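Local coordinates for bilirubin-inducible fluorescent protein UnaG (PDB 4I3B) that binds unconjugated bilirubin with high affinity inside a fatty-acid-binding-protein-like beta barrel and, once bilirubin is bound and excited, emits green fluorescence, at residues G18-L21 with K22-A26; Q101-G105 with K106-Y110; E77-S80 with D81-G85. All blocks are in the same frame, centred on the assembly; numbering follows the deposited sequence. Where two conformers were deposited one is given.

Interaction 1 (G18-L21 with K22-A26); sequences GEYL and KAIGA. With BLR (3-[5-[(Z)-(4-ethenyl-3-methyl-5-oxidanylidene-pyrrol-2-ylidene)methyl]-2-[[5-[(Z)-(3-ethenyl-4-methyl-5-oxidanylidene-pyrrol-2-ylidene)methyl]-3-(3-hydroxy-3-oxopropyl)-4-methyl-1H-pyrrol-2-yl]methyl]-4-methyl-1H-pyrrol-3-yl]propanoic acid), chain G.
Tyr20 and Ile24, one helical turn apart, make the main side-chain contact of this short helix. The methyl CG2 of Ile24 reaches CZ of Tyr20 at 3.6 Å and forms an off-centre CH-pi contact with the ring, 29° from its normal, while Ile24 CD1 lies near CE2. The ring is brought there because Tyr20 CG stands anti to the backbone N (chi1 170°), which sends the phenol outward from the helix with a lean toward its C-terminal end, where Ile24 CG2 meets it. Leu21 adds looser apolar contacts: its CD2 is 4.2 Å from Ile24 CD1, and its CB touches CB of Ala26 at 4.2 Å. Both leucine methyls rest against one vinyl group of bilirubin, CD1 lying 3.8 Å from ligand CBC, so Leu21 belongs at once to the helix end and to the pocket wall.

Among the backbone bonds, Lys22 N to Gly18 O (2.9 Å), Ala23 N to Glu19 O and Ile24 N to Tyr20 O are regular i to i+4 helical bonds. The helix then closes in a Schellman motif: Ala26 N donates to Leu21 O at 3.0 Å, and Gly25 N to Lys22 O within the turn. Leu21 O also receives a weak bond from Ile24 N. Gly25 has positive phi (102°), where a CB would jam against the carbonyl O of Ile24, which accounts for glycine at this point.

The phenol oxygen of Tyr20 is held by Thr108 of strand 106-115, and Gly18 N by Asp35 of helix 28-36. Leu123 and Met125 of strand 118-125, with Ala130 of strand 128-135, pack against the Tyr20 ring, while Ile24 and Ala26 meet Asp81 in the loop between strands 75-77 and 86-93.

Interaction 2 (Q101-G105 with K106-Y110); sequences QKWDG and KETTY
Over one face of the Trp103 indole lies CB of Lys106, 3.8 Å from the centroid of the six-membered ring and 8° off its normal, a CH-pi contact; CD of the same lysine continues past CZ2 and CE2. In the plane of the indole, at its edge, sits the carbonyl oxygen of Gln101, and Thr108 CG2 approaches CZ3 obliquely. The Tyr110 ring has Gln101 OE1 at its edge, in plane, with the amide turned 88° from the ring. Tyr110 OH donates to this OE1 at 2.8 Å, arriving 47° out of the carbonyl plane. One water closes the pair into a small circuit, accepting from Gln101 NE2 and donating to Tyr110 OH. Tyr110 also touches bilirubin, so the Gln101 bond is likely to steady a residue of the pocket wall.

The two strands form a beta hairpin closed by a type I' turn from Trp103 to Lys106, in which Asp104 and Gly105 take positive phi. Trp103 and Lys106 are a hydrogen-bonded antiparallel pair, Lys106 N reaching Trp103 O at 2.7 Å; Gln101 and Thr108 form the next such pair.

On the face that carries Lys102 and Glu107, the two side chains lie side by side, both extended beyond CG, and touch in one of the two conformers of Glu107. At the turn, Asp104 OD2 makes a long salt bridge of 4.0 Å to Lys106 NZ, and a water spans the same two atoms. Beyond the hairpin, Gln101 OE1 also accepts from Arg83 and NE2 donates to Glu77, while Thr108 OG1 is bonded to Thr124 O.

Interaction 3 (E77-S80 with D81-G85); sequences EFPS and DRRKG. With BLR (3-[5-[(Z)-(4-ethenyl-3-methyl-5-oxidanylidene-pyrrol-2-ylidene)methyl]-2-[[5-[(Z)-(3-ethenyl-4-methyl-5-oxidanylidene-pyrrol-2-ylidene)methyl]-3-(3-hydroxy-3-oxopropyl)-4-methyl-1H-pyrrol-2-yl]methyl]-4-methyl-1H-pyrrol-3-yl]propanoic acid), chain G.
A type I beta turn from Pro79 to Arg82, overlapped by an Asx turn at Asp81, shapes the loop between strands 75-77 and 86-93 at the bilirubin pocket. Arg82 N closes the beta turn on Pro79 O (3.0 Å). In the Asx turn, Asp81 OD1 accepts Arg83 N nearly in line with its C-O bond. Arg83 also holds this carboxylate in a side-on salt bridge, NE donating to OD1 and NH2 to OD2 (both 2.8 Å). With Asp81 CG between its backbone N and carbonyl carbon (chi1 52°), the carboxylate comes up against the proline ring, OD2 lying 3.4 Å from Pro79 CB. The side chains of Pro79 and Arg83 cross at about a right angle, NH2 lying 3.6 Å from Pro79 CG. An alanine in place of Asp81 would probably leave Arg83 NE and NH2 without their carboxylate, weakening a hold then resting more on Gln101 and Trp103, and the Asx turn without its acceptor. Water links Pro79 O to Arg83 O. Ser80 grips one propionate of bilirubin through two groups: its backbone N donates to O2A almost straight (178°), and OG, in one conformer, donates to O1A at 2.6 Å.

From the N terminus, interaction 1 comes first and ends the helix at 17-23; interaction 3 follows, bending the loop between strands 75-77 and 86-93; interaction 2 comes last, turning the hairpin of strands 96-103 and 106-115. Each is a local closure and the three lie in series, none nested or crossing. In space they converge, their centres 11 to 12 Å apart. Interactions 1 and 3 meet at the helix end, and both touch bilirubin. Interactions 1 and 2 are joined by a probable hydrogen bond between the hydroxyls of Tyr20 and Tyr110. Arg83 of interaction 3 reaches both others, its CD near Ile24 O and against the Trp103 indole, with which its guanidinium makes a cation-pi contact.

Interaction 1 (G18-L21 with K22-A26)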
loop_
_atom_site.group_PDB
_atom_site.type_symbol
_atom_site.label_atom_id
_atom_site.label_comp_id
_atom_site.label_asym_id
_atom_site.label_seq_id
_atom_site.Cartn_x
_atom_site.Cartn_y
_atom_site.Cartn_z
ATOM N N GLY A 18 -12.190 -3.550 -2.764
ATOM C CA GLY A 18 -12.570 -3.571 -4.159
ATOM C C GLY A 18 -13.197 -2.283 -4.621
ATOM O O GLY A 18 -12.965 -1.854 -5.750
ATOM N N GLU A 19 -14.014 -1.682 -3.761
ATOM C CA GLU A 19 -14.650 -0.397 -4.087
ATOM C C GLU A 19 -13.597 0.711 -4.246
ATOM O O GLU A 19 -13.664 1.530 -5.173
ATOM C CB GLU A 19 -15.667 -0.040 -3.000
ATOM C CG GLU A 19 -16.880 -0.965 -2.988
ATOM C CD GLU A 19 -16.741 -2.295 -2.199
ATOM O OE1 GLU A 19 -15.646 -2.713 -1.761
ATOM O OE2 GLU A 19 -17.796 -2.941 -1.984
ATOM N N TYR A 20 -12.570 0.700 -3.390
ATOM C CA TYR A 20 -11.448 1.624 -3.521
ATOM C C TYR A 20 -10.736 1.387 -4.848
ATOM O O TYR A 20 -10.414 2.335 -5.580
ATOM C CB TYR A 20 -10.482 1.465 -2.336
ATOM C CG TYR A 20 -9.207 2.217 -2.580
ATOM C CD1 TYR A 20 -9.123 3.571 -2.320
ATOM C CD2 TYR A 20 -8.086 1.587 -3.133
ATOM C CE1 TYR A 20 -7.961 4.264 -2.585
ATOM C CE2 TYR A 20 -6.928 2.281 -3.404
ATOM C CZ TYR A 20 -6.858 3.601 -3.131
ATOM O OH TYR A 20 -5.687 4.271 -3.420
ATOM N N LEU A 21 -10.490 0.121 -5.196
ATOM C CA LEU A 21 -9.787 -0.173 -6.436
ATOM C C LEU A 21 -10.584 0.295 -7.664
ATOM O O LEU A 21 -10.021 0.828 -8.615
ATOM C CB LEU A 21 -9.427 -1.665 -6.510
ATOM C CG LEU A 21 -8.415 -2.151 -5.458
ATOM C CD1 LEU A 21 -8.238 -3.646 -5.615
ATOM C CD2 LEU A 21 -7.079 -1.463 -5.643
ATOM N N LYS A 22 -11.905 0.122 -7.617
ATOM C CA LYS A 22 -12.771 0.653 -8.679
ATOM C C LYS A 22 -12.683 2.184 -8.767
ATOM O O LYS A 22 -12.689 2.756 -9.863
ATOM C CB LYS A 22 -14.236 0.229 -8.476
ATOM C CG LYS A 22 -15.221 0.948 -9.393
ATOM C CD LYS A 22 -16.613 0.303 -9.365
ATOM C CE LYS A 22 -17.610 1.085 -10.223
ATOM N NZ LYS A 22 -18.600 0.193 -10.880
ATOM N N ALA A 23 -12.606 2.852 -7.618
ATOM C CA ALA A 23 -12.552 4.299 -7.571
ATOM C C ALA A 23 -11.253 4.853 -8.167
ATOM O O ALA A 23 -11.274 5.935 -8.754
ATOM C CB ALA A 23 -12.740 4.786 -6.158
ATOM N N ILE A 24 -10.140 4.120 -8.075
ATOM C CA ILE A 24 -8.883 4.588 -8.671
ATOM C C ILE A 24 -8.762 4.130 -10.121
ATOM O O ILE A 24 -7.765 4.420 -10.773
ATOM C CB ILE A 24 -7.621 4.214 -7.834
ATOM C CG1 ILE A 24 -7.408 2.708 -7.741
ATOM C CG2 ILE A 24 -7.668 4.881 -6.447
ATOM C CD1 ILE A 24 -6.068 2.312 -7.191
ATOM N N GLY A 25 -9.777 3.429 -10.644
ATOM C CA GLY A 25 -9.828 3.128 -12.065
ATOM C C GLY A 25 -9.431 1.719 -12.478
ATOM O O GLY A 25 -9.263 1.455 -13.659
ATOM N N ALA A 26 -9.285 0.808 -11.518
ATOM C CA ALA A 26 -8.935 -0.567 -11.848
ATOM C C ALA A 26 -10.109 -1.179 -12.589
ATOM O O ALA A 26 -11.270 -0.920 -12.248
ATOM C CB ALA A 26 -8.654 -1.367 -10.579
HETATM C CHA BLR G . -0.425 -4.037 -1.406
HETATM N NA BLR G . 1.317 -2.428 -0.528
HETATM C C1A BLR G . 0.800 -3.153 -1.555
HETATM C C2A BLR G . 1.490 -2.847 -2.717
HETATM C C3A BLR G . 2.443 -1.890 -2.368
HETATM C C4A BLR G . 2.320 -1.652 -1.005
HETATM C CMA BLR G . 3.441 -1.246 -3.283
HETATM C CAA BLR G . 1.255 -3.448 -4.067
HETATM C CBA BLR G . 0.506 -2.556 -4.975
HETATM C CGA BLR G . 0.298 -3.127 -6.331
HETATM O O1A BLR G . 0.285 -4.378 -6.521
HETATM O O2A BLR G . 0.174 -2.283 -7.291
HETATM C CHB BLR G . 3.165 -0.715 -0.246
HETATM N NB BLR G . 2.721 -1.463 2.051
HETATM C C1B BLR G . 3.363 -0.630 1.109
HETATM C C2B BLR G . 4.178 0.283 1.805
HETATM C C3B BLR G . 4.128 0.082 3.072
HETATM C C4B BLR G . 3.172 -1.042 3.439
HETATM C CMB BLR G . 5.009 1.335 1.097
HETATM O OB BLR G . 2.823 -1.546 4.449
HETATM C CAB BLR G . 4.857 0.814 4.137
HETATM C CBB BLR G . 4.742 0.550 5.474
HETATM N NC BLR G . -3.326 -5.846 -5.431
HETATM C C1C BLR G . -3.657 -6.874 -6.526
HETATM C C2C BLR G . -4.325 -6.000 -7.532
HETATM C C3C BLR G . -4.367 -4.770 -7.151
HETATM C C4C BLR G . -3.786 -4.568 -5.912
HETATM C CMC BLR G . -4.801 -6.589 -8.816
HETATM O OC BLR G . -3.438 -8.052 -6.480
HETATM C CAC BLR G . -4.910 -3.635 -7.920
HETATM C CBC BLR G . -6.020 -3.731 -8.692
HETATM C CHD BLR G . -3.645 -3.416 -5.210
HETATM N ND BLR G . -2.025 -4.053 -3.334
HETATM C C1D BLR G . -2.858 -3.219 -3.983
HETATM C C2D BLR G . -2.862 -1.949 -3.228
HETATM C C3D BLR G . -2.030 -2.086 -2.147
HETATM C C4D BLR G . -1.434 -3.433 -2.186
HETATM C CMD BLR G . -3.690 -0.773 -3.630
HETATM C CAD BLR G . -1.732 -1.009 -1.140
HETATM C CBD BLR G . -2.546 -1.223 0.122
HETATM C CGD BLR G . -1.885 -2.204 1.021
HETATM O O1D BLR G . -2.500 -3.235 1.345
HETATM O O2D BLR G . -0.742 -1.996 1.490
#

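Interaction 2 (Q101-G105 with K106-Y110)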
loop_
_atom_site.group_PDB
_atom_site.type_symbol
_atom_site.label_atom_id
_atom_site.label_comp_id
_atom_site.label_asym_id
_atom_site.label_seq_id
_atom_site.Cartn_x
_atom_site.Cartn_y
_atom_site.Cartn_z
ATOM N N GLN A 101 -0.185 9.113 -4.267
ATOM C CA GLN A 101 -0.032 8.894 -5.698
ATOM C C GLN A 101 -0.805 9.948 -6.477
ATOM O O GLN A 101 -1.964 10.240 -6.134
ATOM C CB GLN A 101 -0.572 7.514 -6.072
ATOM C CG GLN A 101 0.239 6.351 -5.520
ATOM C CD GLN A 101 -0.453 5.029 -5.720
ATOM O OE1 GLN A 101 -1.682 4.976 -5.782
ATOM N NE2 GLN A 101 0.315 3.958 -5.808
ATOM N N LYS A 102 -0.161 10.477 -7.523
ATOM C CA LYS A 102 -0.776 11.454 -8.410
ATOM C C LYS A 102 -0.701 10.961 -9.839
ATOM O O LYS A 102 0.342 10.480 -10.278
ATOM C CB LYS A 102 -0.017 12.776 -8.334
ATOM C CG LYS A 102 -0.038 13.385 -6.939
ATOM C CD LYS A 102 0.835 14.624 -6.850
ATOM C CE LYS A 102 1.162 14.957 -5.398
ATOM N NZ LYS A 102 2.309 15.926 -5.250
ATOM N N TRP A 103 -1.806 11.069 -10.580
ATOM C CA TRP A 103 -1.849 10.579 -11.946
ATOM C C TRP A 103 -3.051 11.206 -12.598
ATOM O O TRP A 103 -4.086 11.368 -11.960
ATOM C CB TRP A 103 -1.953 9.036 -11.994
ATOM C CG TRP A 103 -3.349 8.507 -11.777
ATOM C CD1 TRP A 103 -4.197 8.026 -12.725
ATOM C CD2 TRP A 103 -4.065 8.440 -10.537
ATOM N NE1 TRP A 103 -5.404 7.667 -12.157
ATOM C CE2 TRP A 103 -5.351 7.934 -10.820
ATOM C CE3 TRP A 103 -3.756 8.780 -9.223
ATOM C CZ2 TRP A 103 -6.304 7.739 -9.835
ATOM C CZ3 TRP A 103 -4.708 8.597 -8.245
ATOM C CH2 TRP A 103 -5.966 8.051 -8.554
ATOM N N ASP A 104 -2.903 11.628 -13.847
ATOM C CA ASP A 104 -4.033 12.158 -14.610
ATOM C C ASP A 104 -4.812 13.246 -13.852
ATOM O O ASP A 104 -6.033 13.322 -13.941
ATOM C CB ASP A 104 -4.983 11.012 -14.979
ATOM C CG ASP A 104 -6.015 11.407 -16.031
ATOM O OD1 ASP A 104 -5.713 12.263 -16.900
ATOM O OD2 ASP A 104 -7.131 10.839 -15.986
ATOM N N GLY A 105 -4.109 14.074 -13.092
ATOM C CA GLY A 105 -4.760 15.149 -12.350
ATOM C C GLY A 105 -5.517 14.711 -11.091
ATOM O O GLY A 105 -6.168 15.527 -10.422
ATOM N N LYS A 106 -5.455 13.423 -10.767
ATOM C CA LYS A 106 -6.100 12.863 -9.599
ATOM C C LYS A 106 -5.053 12.553 -8.506
ATOM O O LYS A 106 -3.861 12.508 -8.782
ATOM C CB LYS A 106 -6.802 11.561 -9.992
ATOM C CG LYS A 106 -7.852 11.755 -11.069
ATOM C CD LYS A 106 -8.294 10.413 -11.604
ATOM C CE LYS A 106 -9.313 10.559 -12.713
ATOM N NZ LYS A 106 -9.634 9.256 -13.365
ATOM N N GLU A 107 -5.499 12.404 -7.266
ATOM C CA GLU A 107 -4.621 11.984 -6.175
ATOM C C GLU A 107 -5.344 10.948 -5.333
ATOM O O GLU A 107 -6.570 10.946 -5.272
ATOM C CB GLU A 107 -4.146 13.181 -5.320
ATOM C CG GLU A 107 -3.467 14.267 -6.152
ATOM C CD GLU A 107 -2.617 15.274 -5.355
ATOM O OE1 GLU A 107 -2.126 14.958 -4.241
ATOM O OE2 GLU A 107 -2.427 16.401 -5.869
ATOM N N THR A 108 -4.565 10.057 -4.732
ATOM C CA THR A 108 -5.079 9.110 -3.758
ATOM C C THR A 108 -4.032 8.964 -2.646
ATOM O O THR A 108 -2.838 9.142 -2.883
ATOM C CB THR A 108 -5.444 7.742 -4.413
ATOM O OG1 THR A 108 -6.109 6.944 -3.439
ATOM C CG2 THR A 108 -4.245 6.998 -4.968
ATOM N N THR A 109 -4.481 8.652 -1.432
ATOM C CA THR A 109 -3.609 8.622 -0.276
ATOM C C THR A 109 -3.751 7.317 0.516
ATOM O O THR A 109 -4.859 6.786 0.671
ATOM C CB THR A 109 -3.928 9.847 0.614
ATOM O OG1 THR A 109 -3.852 11.033 -0.189
ATOM C CG2 THR A 109 -2.962 9.966 1.798
ATOM N N TYR A 110 -2.631 6.840 1.023
ATOM C CA TYR A 110 -2.582 5.701 1.941
ATOM C C TYR A 110 -1.908 6.163 3.211
ATOM O O TYR A 110 -0.795 6.669 3.161
ATOM C CB TYR A 110 -1.761 4.559 1.355
ATOM C CG TYR A 110 -2.066 4.198 -0.052
ATOM C CD1 TYR A 110 -1.649 5.015 -1.107
ATOM C CD2 TYR A 110 -2.774 3.033 -0.359
ATOM C CE1 TYR A 110 -1.933 4.682 -2.412
ATOM C CE2 TYR A 110 -3.049 2.699 -1.661
ATOM C CZ TYR A 110 -2.621 3.503 -2.692
ATOM O OH TYR A 110 -2.908 3.136 -3.985
HETATM O O HOH W 1 -1.218 1.425 -5.480
HETATM O O HOH W 2 -7.215 8.322 -15.275
#

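Interaction 3 (E77-S80 with D81-G85)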
loop_
_atom_site.group_PDB
_atom_site.type_symbol
_atom_site.label_atom_id
_atom_site.label_comp_id
_atom_site.label_asym_id
_atom_site.label_seq_id
_atom_site.Cartn_x
_atom_site.Cartn_y
_atom_site.Cartn_z
ATOM N N GLU A 77 5.812 4.996 -10.310
ATOM C CA GLU A 77 5.261 3.706 -9.923
ATOM C C GLU A 77 4.403 3.161 -11.060
ATOM O O GLU A 77 3.775 3.909 -11.803
ATOM C CB GLU A 77 4.418 3.865 -8.647
ATOM C CG GLU A 77 3.999 2.529 -7.992
ATOM C CD GLU A 77 3.233 2.714 -6.683
ATOM O OE1 GLU A 77 3.208 3.844 -6.131
ATOM O OE2 GLU A 77 2.637 1.721 -6.202
ATOM N N PHE A 78 4.361 1.843 -11.158
ATOM C CA PHE A 78 3.629 1.118 -12.193
ATOM C C PHE A 78 2.764 0.088 -11.485
ATOM O O PHE A 78 3.057 -1.096 -11.481
ATOM C CB PHE A 78 4.630 0.484 -13.178
ATOM C CG PHE A 78 5.585 1.509 -13.723
ATOM C CD1 PHE A 78 5.194 2.333 -14.766
ATOM C CD2 PHE A 78 6.821 1.712 -13.133
ATOM C CE1 PHE A 78 6.043 3.303 -15.251
ATOM C CE2 PHE A 78 7.673 2.684 -13.597
ATOM C CZ PHE A 78 7.293 3.473 -14.654
ATOM N N PRO A 79 1.666 0.544 -10.870
ATOM C CA PRO A 79 0.900 -0.347 -9.994
ATOM C C PRO A 79 0.074 -1.392 -10.744
ATOM O O PRO A 79 -0.206 -1.281 -11.940
ATOM C CB PRO A 79 -0.007 0.593 -9.216
ATOM C CG PRO A 79 -0.110 1.788 -10.082
ATOM C CD PRO A 79 1.164 1.926 -10.853
ATOM N N SER A 80 -0.357 -2.398 -9.992
ATOM C CA SER A 80 -1.105 -3.539 -10.515
ATOM C C SER A 80 -2.443 -3.154 -11.092
ATOM O O SER A 80 -3.021 -3.929 -11.872
ATOM C CB SER A 80 -1.332 -4.562 -9.403
ATOM O OG SER A 80 -0.108 -5.144 -8.992
ATOM N N ASP A 81 -2.958 -1.993 -10.704
ATOM C CA ASP A 81 -4.240 -1.541 -11.223
ATOM C C ASP A 81 -4.123 -0.953 -12.623
ATOM O O ASP A 81 -5.130 -0.606 -13.239
ATOM C CB ASP A 81 -4.838 -0.503 -10.284
ATOM C CG ASP A 81 -3.862 0.587 -9.983
ATOM O OD1 ASP A 81 -3.574 1.340 -10.923
ATOM O OD2 ASP A 81 -3.337 0.667 -8.842
ATOM N N ARG A 82 -2.887 -0.839 -13.103
ATOM C CA ARG A 82 -2.548 -0.454 -14.476
ATOM C C ARG A 82 -2.641 1.054 -14.785
ATOM O O ARG A 82 -2.466 1.470 -15.930
ATOM C CB ARG A 82 -3.313 -1.319 -15.487
ATOM C CG ARG A 82 -2.946 -2.828 -15.359
ATOM C CD ARG A 82 -3.544 -3.735 -16.400
ATOM N NE ARG A 82 -3.509 -5.128 -15.951
ATOM C CZ ARG A 82 -4.294 -6.083 -16.434
ATOM N NH1 ARG A 82 -5.180 -5.807 -17.382
ATOM N NH2 ARG A 82 -4.208 -7.313 -15.970
ATOM N N ARG A 83 -2.848 1.884 -13.770
ATOM C CA ARG A 83 -2.825 3.327 -14.016
ATOM C C ARG A 83 -1.523 3.750 -14.663
ATOM O O ARG A 83 -0.451 3.250 -14.324
ATOM C CB ARG A 83 -2.977 4.114 -12.726
ATOM C CG ARG A 83 -4.402 4.244 -12.179
ATOM C CD ARG A 83 -4.353 4.816 -10.791
ATOM N NE ARG A 83 -3.675 3.898 -9.881
ATOM C CZ ARG A 83 -3.175 4.202 -8.692
ATOM N NH1 ARG A 83 -3.198 5.464 -8.242
ATOM N NH2 ARG A 83 -2.590 3.247 -7.972
ATOM N N LYS A 84 -1.622 4.719 -15.561
ATOM C CA LYS A 84 -0.461 5.286 -16.231
ATOM C C LYS A 84 -0.054 6.621 -15.670
ATOM O O LYS A 84 -0.884 7.427 -15.255
ATOM C CB LYS A 84 -0.749 5.464 -17.711
ATOM C CG LYS A 84 -1.032 4.187 -18.384
ATOM C CD LYS A 84 -0.159 3.076 -17.834
ATOM C CE LYS A 84 -0.488 1.802 -18.541
ATOM N NZ LYS A 84 -0.524 2.023 -20.005
ATOM N N GLY A 85 1.243 6.859 -15.681
ATOM C CA GLY A 85 1.762 8.141 -15.273
ATOM C C GLY A 85 1.719 8.397 -13.789
ATOM O O GLY A 85 1.628 9.542 -13.365
HETATM C CHA BLR G . -0.425 -4.037 -1.406
HETATM N NA BLR G . 1.317 -2.428 -0.528
HETATM C C1A BLR G . 0.800 -3.153 -1.555
HETATM C C2A BLR G . 1.490 -2.847 -2.717
HETATM C C3A BLR G . 2.443 -1.890 -2.368
HETATM C C4A BLR G . 2.320 -1.652 -1.005
HETATM C CMA BLR G . 3.441 -1.246 -3.283
HETATM C CAA BLR G . 1.255 -3.448 -4.067
HETATM C CBA BLR G . 0.506 -2.556 -4.975
HETATM C CGA BLR G . 0.298 -3.127 -6.331
HETATM O O1A BLR G . 0.285 -4.378 -6.521
HETATM O O2A BLR G . 0.174 -2.283 -7.291
HETATM C CHB BLR G . 3.165 -0.715 -0.246
HETATM N NB BLR G . 2.721 -1.463 2.051
HETATM C C1B BLR G . 3.363 -0.630 1.109
HETATM C C2B BLR G . 4.178 0.283 1.805
HETATM C C3B BLR G . 4.128 0.082 3.072
HETATM C C4B BLR G . 3.172 -1.042 3.439
HETATM C CMB BLR G . 5.009 1.335 1.097
HETATM O OB BLR G . 2.823 -1.546 4.449
HETATM C CAB BLR G . 4.857 0.814 4.137
HETATM C CBB BLR G . 4.742 0.550 5.474
HETATM N NC BLR G . -3.326 -5.846 -5.431
HETATM C C1C BLR G . -3.657 -6.874 -6.526
HETATM C C2C BLR G . -4.325 -6.000 -7.532
HETATM C C3C BLR G . -4.367 -4.770 -7.151
HETATM C C4C BLR G . -3.786 -4.568 -5.912
HETATM C CMC BLR G . -4.801 -6.589 -8.816
HETATM O OC BLR G . -3.438 -8.052 -6.480
HETATM C CAC BLR G . -4.910 -3.635 -7.920
HETATM C CBC BLR G . -6.020 -3.731 -8.692
HETATM C CHD BLR G . -3.645 -3.416 -5.210
HETATM N ND BLR G . -2.025 -4.053 -3.334
HETATM C C1D BLR G . -2.858 -3.219 -3.983
HETATM C C2D BLR G . -2.862 -1.949 -3.228
HETATM C C3D BLR G . -2.030 -2.086 -2.147
HETATM C C4D BLR G . -1.434 -3.433 -2.186
HETATM C CMD BLR G . -3.690 -0.773 -3.630
HETATM C CAD BLR G . -1.732 -1.009 -1.140
HETATM C CBD BLR G . -2.546 -1.223 0.122
HETATM C CGD BLR G . -1.885 -2.204 1.021
HETATM O O1D BLR G . -2.500 -3.235 1.345
HETATM O O2D BLR G . -0.742 -1.996 1.490
HETATM O O HOH W 3 2.195 4.419 -13.896
HETATM O O HOH W 4 0.793 0.704 -13.933
HETATM O O HOH W 5 -2.070 -5.920 -13.599
#